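Local coordinates for protein glucanase (Clostridium thermocellum, PDB 5GXX) that probably hydrolyses beta-1,4-glucosidic bonds inside cellulose chains, as a family 9 endoglucanase of the cellulosome, at residues Y338-G352 against L384-Y398. The protein carries 1 engineered substitution. Sequence-based numbering, arbitrary orientation.
Sequences YALGSNPDNRSYVVG and LYGALVGGPGRDDSY
Y349, V350 and V351 pair antiparallel with G386 to V389 in a buried loop-to-loop contact of the family 9 glycoside hydrolase domain, whose catalytic fold is an (alpha/alpha)6 barrel. The segment 338-352 leaves helix 322-340 through a Schellman motif at G341; 384-398 belongs to the long connection before helix 412-429. Three backbone bonds join them around a single beta bridge, V350 with L388: V389 N to Y349 O (3.1 Å), V351 N to A387 O (2.9 Å) and G386 N to V351 O (2.8 Å). V351 packs CG1 on L384 CB and CG2 on A387 CB, while L388 CD1 reaches A339 CB and V350 CG2 on the side covered by helices 301-318 and 412-429.

Beyond the bridge the contact turns aromatic. The Y349 ring lies between R347 CD on one face and P392 CD on the other, the latter a CH-pi contact. Its CE1 edge points at the centre of the Y398 face in a T-shaped pair, centroids 5.0 Å apart and planes at 86°. R347, bent at chi2 and chi3, brings its guanidinium against the edge of Y398, NH1 lying 3.4 Å from CD2; the Y398 hydroxyl binds N408. At the far end one water donates to both D345 OD2 and D396 O. T289 and G291 also hold the D396 carboxylate. With CG anti to the backbone N (chi1 -174°), Y338 extends past P392 and donates from OH to the anti lone pair of D396 OD1, at 2.6 Å.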
loop_
_atom_site.group_PDB
_atom_site.type_symbol
_atom_site.label_atom_id
_atom_site.label_comp_id
_atom_site.label_asym_id
_atom_site.label_seq_id
_atom_site.Cartn_x
_atom_site.Cartn_y
_atom_site.Cartn_z
ATOM N N TYR A 338 23.266 -46.148 9.167
ATOM C CA TYR A 338 22.969 -45.336 7.989
ATOM C C TYR A 338 22.616 -43.913 8.401
ATOM O O TYR A 338 23.154 -42.947 7.874
ATOM C CB TYR A 338 21.840 -45.948 7.149
ATOM C CG TYR A 338 21.591 -45.229 5.840
ATOM C CD1 TYR A 338 21.051 -43.950 5.823
ATOM C CD2 TYR A 338 21.943 -45.798 4.622
ATOM C CE1 TYR A 338 20.826 -43.266 4.634
ATOM C CE2 TYR A 338 21.717 -45.127 3.428
ATOM C CZ TYR A 338 21.125 -43.875 3.440
ATOM O OH TYR A 338 20.924 -43.140 2.289
ATOM N N ALA A 339 21.734 -43.780 9.389
ATOM C CA ALA A 339 21.340 -42.451 9.882
ATOM C C ALA A 339 22.497 -41.618 10.437
ATOM O O ALA A 339 22.479 -40.383 10.371
ATOM C CB ALA A 339 20.253 -42.619 10.938
ATOM N N LEU A 340 23.507 -42.296 10.987
ATOM C CA LEU A 340 24.640 -41.616 11.639
ATOM C C LEU A 340 25.805 -41.343 10.702
ATOM O O LEU A 340 26.700 -40.563 11.052
ATOM C CB LEU A 340 25.117 -42.427 12.851
ATOM C CG LEU A 340 24.110 -42.687 13.980
ATOM C CD1 LEU A 340 24.717 -43.427 15.164
ATOM C CD2 LEU A 340 23.452 -41.400 14.507
ATOM N N GLY A 341 25.801 -41.970 9.527
ATOM C CA GLY A 341 26.799 -41.662 8.509
ATOM C C GLY A 341 27.270 -42.803 7.629
ATOM O O GLY A 341 28.124 -42.580 6.773
ATOM N N SER A 342 26.728 -44.003 7.824
ATOM C CA SER A 342 27.084 -45.152 6.978
ATOM C C SER A 342 26.221 -45.193 5.724
ATOM O O SER A 342 25.307 -46.019 5.601
ATOM C CB SER A 342 26.975 -46.465 7.746
ATOM O OG SER A 342 27.895 -46.449 8.829
ATOM N N ASN A 343 26.538 -44.292 4.803
ATOM C CA ASN A 343 25.703 -44.083 3.630
ATOM C C ASN A 343 26.583 -43.535 2.511
ATOM O O ASN A 343 27.779 -43.331 2.732
ATOM C CB ASN A 343 24.529 -43.165 4.021
ATOM C CG ASN A 343 24.982 -41.830 4.566
ATOM O OD1 ASN A 343 25.739 -41.109 3.909
ATOM N ND2 ASN A 343 24.515 -41.478 5.757
ATOM N N PRO A 344 26.033 -43.356 1.299
ATOM C CA PRO A 344 26.940 -43.049 0.187
ATOM C C PRO A 344 27.614 -41.698 0.317
ATOM O O PRO A 344 28.631 -41.503 -0.347
ATOM C CB PRO A 344 25.997 -43.027 -1.014
ATOM C CG PRO A 344 25.027 -44.118 -0.658
ATOM C CD PRO A 344 24.734 -43.837 0.803
ATOM N N ASP A 345 27.071 -40.801 1.133
ATOM C CA ASP A 345 27.670 -39.485 1.359
ATOM C C ASP A 345 28.535 -39.403 2.614
ATOM O O ASP A 345 29.136 -38.350 2.910
ATOM C CB ASP A 345 26.599 -38.391 1.341
ATOM C CG ASP A 345 26.088 -38.101 -0.055
ATOM O OD1 ASP A 345 26.915 -38.106 -1.003
ATOM O OD2 ASP A 345 24.874 -37.845 -0.206
ATOM N N ASN A 346 28.612 -40.522 3.330
ATOM C CA ASN A 346 29.348 -40.607 4.583
ATOM C C ASN A 346 28.940 -39.530 5.588
ATOM O O ASN A 346 29.766 -39.006 6.337
ATOM C CB ASN A 346 30.853 -40.533 4.328
ATOM C CG ASN A 346 31.586 -41.656 5.007
ATOM O OD1 ASN A 346 31.838 -41.607 6.211
ATOM N ND2 ASN A 346 31.882 -42.709 4.249
ATOM N N ARG A 347 27.652 -39.213 5.624
ATOM C CA ARG A 347 27.212 -38.034 6.364
ATOM C C ARG A 347 26.109 -38.339 7.352
ATOM O O ARG A 347 25.240 -39.161 7.086
ATOM C CB ARG A 347 26.798 -36.885 5.443
ATOM C CG ARG A 347 25.600 -37.103 4.550
ATOM C CD ARG A 347 24.284 -36.613 5.180
ATOM N NE ARG A 347 24.370 -35.197 5.552
ATOM C CZ ARG A 347 24.354 -34.183 4.685
ATOM N NH1 ARG A 347 24.207 -34.382 3.378
ATOM N NH2 ARG A 347 24.476 -32.945 5.143
ATOM N N SER A 348 26.175 -37.690 8.502
ATOM C CA SER A 348 25.116 -37.787 9.483
ATOM C C SER A 348 23.845 -37.110 8.992
ATOM O O SER A 348 23.902 -36.072 8.331
ATOM C CB SER A 348 25.596 -37.120 10.769
ATOM O OG SER A 348 24.511 -37.012 11.671
ATOM N N TYR A 349 22.719 -37.753 9.312
ATOM C CA TYR A 349 21.365 -37.202 9.159
ATOM C C TYR A 349 20.773 -36.712 10.476
ATOM O O TYR A 349 19.566 -36.466 10.566
ATOM C CB TYR A 349 20.465 -38.258 8.502
ATOM C CG TYR A 349 20.756 -38.377 7.014
ATOM C CD1 TYR A 349 20.313 -37.397 6.138
ATOM C CD2 TYR A 349 21.477 -39.450 6.482
ATOM C CE1 TYR A 349 20.575 -37.468 4.774
ATOM C CE2 TYR A 349 21.753 -39.532 5.093
ATOM C CZ TYR A 349 21.286 -38.527 4.247
ATOM O OH TYR A 349 21.518 -38.555 2.884
ATOM N N VAL A 350 21.645 -36.514 11.462
ATOM C CA VAL A 350 21.257 -36.043 12.790
ATOM C C VAL A 350 21.889 -34.661 12.967
ATOM O O VAL A 350 23.121 -34.519 12.961
ATOM C CB VAL A 350 21.710 -37.004 13.915
ATOM C CG1 VAL A 350 21.382 -36.431 15.300
ATOM C CG2 VAL A 350 21.125 -38.411 13.721
ATOM N N VAL A 351 21.042 -33.642 13.091
ATOM C CA VAL A 351 21.526 -32.264 13.261
ATOM C C VAL A 351 22.503 -32.169 14.430
ATOM O O VAL A 351 22.250 -32.716 15.517
ATOM C CB VAL A 351 20.333 -31.303 13.489
ATOM C CG1 VAL A 351 20.796 -29.848 13.694
ATOM C CG2 VAL A 351 19.367 -31.379 12.340
ATOM N N GLY A 352 23.634 -31.506 14.195
ATOM C CA GLY A 352 24.577 -31.238 15.279
ATOM C C GLY A 352 25.381 -32.444 15.727
ATOM O O GLY A 352 25.941 -32.430 16.823
ATOM N N LEU A 384 19.901 -27.287 16.262
ATOM C CA LEU A 384 18.853 -28.206 16.724
ATOM C C LEU A 384 19.459 -29.591 17.010
ATOM O O LEU A 384 19.159 -30.611 16.361
ATOM C CB LEU A 384 17.723 -28.291 15.679
ATOM C CG LEU A 384 16.461 -29.052 16.091
ATOM C CD1 LEU A 384 15.610 -28.304 17.123
ATOM C CD2 LEU A 384 15.618 -29.292 14.833
ATOM N N TYR A 385 20.300 -29.639 18.036
ATOM C CA TYR A 385 21.038 -30.867 18.303
ATOM C C TYR A 385 20.125 -32.063 18.427
ATOM O O TYR A 385 19.098 -32.054 19.144
ATOM C CB TYR A 385 21.863 -30.810 19.596
ATOM C CG TYR A 385 23.102 -29.952 19.534
ATOM C CD1 TYR A 385 24.259 -30.402 18.888
ATOM C CD2 TYR A 385 23.125 -28.707 20.155
ATOM C CE1 TYR A 385 25.403 -29.616 18.852
ATOM C CE2 TYR A 385 24.274 -27.921 20.125
ATOM C CZ TYR A 385 25.404 -28.374 19.471
ATOM O OH TYR A 385 26.524 -27.574 19.455
ATOM N N GLY A 386 20.570 -33.127 17.760
ATOM C CA GLY A 386 19.907 -34.408 17.930
ATOM C C GLY A 386 18.740 -34.727 17.018
ATOM O O GLY A 386 18.246 -35.851 17.031
ATOM N N ALA A 387 18.260 -33.742 16.264
ATOM C CA ALA A 387 17.105 -33.970 15.405
ATOM C C ALA A 387 17.437 -34.894 14.244
ATOM O O ALA A 387 18.307 -34.567 13.436
ATOM C CB ALA A 387 16.570 -32.636 14.876
ATOM N N LEU A 388 16.722 -36.019 14.174
ATOM C CA LEU A 388 16.794 -36.914 13.007
ATOM C C LEU A 388 15.944 -36.315 11.893
ATOM O O LEU A 388 14.734 -36.171 12.071
ATOM C CB LEU A 388 16.309 -38.320 13.354
ATOM C CG LEU A 388 16.360 -39.366 12.228
ATOM C CD1 LEU A 388 17.807 -39.713 11.853
ATOM C CD2 LEU A 388 15.666 -40.610 12.722
ATOM N N VAL A 389 16.557 -35.967 10.763
ATOM C CA VAL A 389 15.761 -35.434 9.646
ATOM C C VAL A 389 14.968 -36.522 8.894
ATOM O O VAL A 389 15.198 -37.715 9.059
ATOM C CB VAL A 389 16.588 -34.517 8.701
ATOM C CG1 VAL A 389 17.239 -33.370 9.464
ATOM C CG2 VAL A 389 17.655 -35.305 7.950
ATOM N N GLY A 390 14.057 -36.084 8.033
ATOM C CA GLY A 390 13.318 -37.013 7.185
ATOM C C GLY A 390 14.241 -37.962 6.433
ATOM O O GLY A 390 14.059 -39.180 6.463
ATOM N N GLY A 391 15.234 -37.401 5.750
ATOM C CA GLY A 391 16.266 -38.235 5.172
ATOM C C GLY A 391 16.245 -38.209 3.661
ATOM O O GLY A 391 15.496 -37.445 3.056
ATOM N N PRO A 392 16.998 -39.114 3.047
ATOM C CA PRO A 392 17.179 -39.071 1.602
ATOM C C PRO A 392 16.009 -39.703 0.859
ATOM O O PRO A 392 15.141 -40.330 1.467
ATOM C CB PRO A 392 18.458 -39.894 1.409
ATOM C CG PRO A 392 18.346 -40.925 2.519
ATOM C CD PRO A 392 17.762 -40.193 3.697
ATOM N N GLY A 393 15.979 -39.478 -0.449
ATOM C CA GLY A 393 15.036 -40.151 -1.327
ATOM C C GLY A 393 15.417 -41.599 -1.542
ATOM O O GLY A 393 16.415 -42.132 -1.010
ATOM N N ARG A 394 14.636 -42.235 -2.406
ATOM C CA ARG A 394 14.737 -43.664 -2.659
ATOM C C ARG A 394 16.050 -44.077 -3.310
ATOM O O ARG A 394 16.403 -45.254 -3.270
ATOM C CB ARG A 394 13.555 -44.095 -3.547
ATOM C CG ARG A 394 12.248 -44.215 -2.776
ATOM C CD ARG A 394 11.041 -44.448 -3.698
ATOM N NE ARG A 394 11.073 -45.715 -4.433
ATOM C CZ ARG A 394 10.438 -46.834 -4.086
ATOM N NH1 ARG A 394 9.711 -46.896 -2.970
ATOM N NH2 ARG A 394 10.555 -47.911 -4.862
ATOM N N ASP A 395 16.690 -43.116 -3.968
ATOM C CA ASP A 395 17.983 -43.318 -4.616
ATOM C C ASP A 395 19.148 -42.779 -3.773
ATOM O O ASP A 395 20.252 -42.558 -4.296
ATOM C CB ASP A 395 17.981 -42.619 -5.981
ATOM C CG ASP A 395 17.718 -41.129 -5.887
ATOM O OD1 ASP A 395 17.473 -40.604 -4.780
ATOM O OD2 ASP A 395 17.719 -40.454 -6.948
ATOM N N ASP A 396 18.904 -42.568 -2.480
ATOM C CA ASP A 396 19.890 -42.004 -1.534
ATOM C C ASP A 396 20.164 -40.511 -1.748
ATOM O O ASP A 396 21.057 -39.970 -1.098
ATOM C CB ASP A 396 21.230 -42.778 -1.532
ATOM C CG ASP A 396 21.077 -44.236 -1.102
ATOM O OD1 ASP A 396 20.832 -44.510 0.087
ATOM O OD2 ASP A 396 21.178 -45.148 -1.943
ATOM N N SER A 397 19.407 -39.841 -2.613
ATOM C CA SER A 397 19.697 -38.436 -2.882
ATOM C C SER A 397 19.177 -37.536 -1.770
ATOM O O SER A 397 18.158 -37.783 -1.128
ATOM C CB SER A 397 19.165 -37.997 -4.252
ATOM O OG SER A 397 17.756 -37.933 -4.231
ATOM N N TYR A 398 19.876 -36.427 -1.579
ATOM C CA TYR A 398 19.569 -35.495 -0.507
ATOM C C TYR A 398 20.339 -34.197 -0.711
ATOM O O TYR A 398 21.501 -34.214 -1.140
ATOM C CB TYR A 398 19.906 -36.149 0.850
ATOM C CG TYR A 398 19.841 -35.211 2.034
ATOM C CD1 TYR A 398 18.648 -34.996 2.704
ATOM C CD2 TYR A 398 20.962 -34.481 2.423
ATOM C CE1 TYR A 398 18.578 -34.111 3.791
ATOM C CE2 TYR A 398 20.904 -33.585 3.471
ATOM C CZ TYR A 398 19.713 -33.405 4.153
ATOM O OH TYR A 398 19.667 -32.525 5.214
HETATM O O HOH W 1 23.583 -40.211 -0.320
HETATM O O HOH W 2 24.590 -34.502 -0.122
#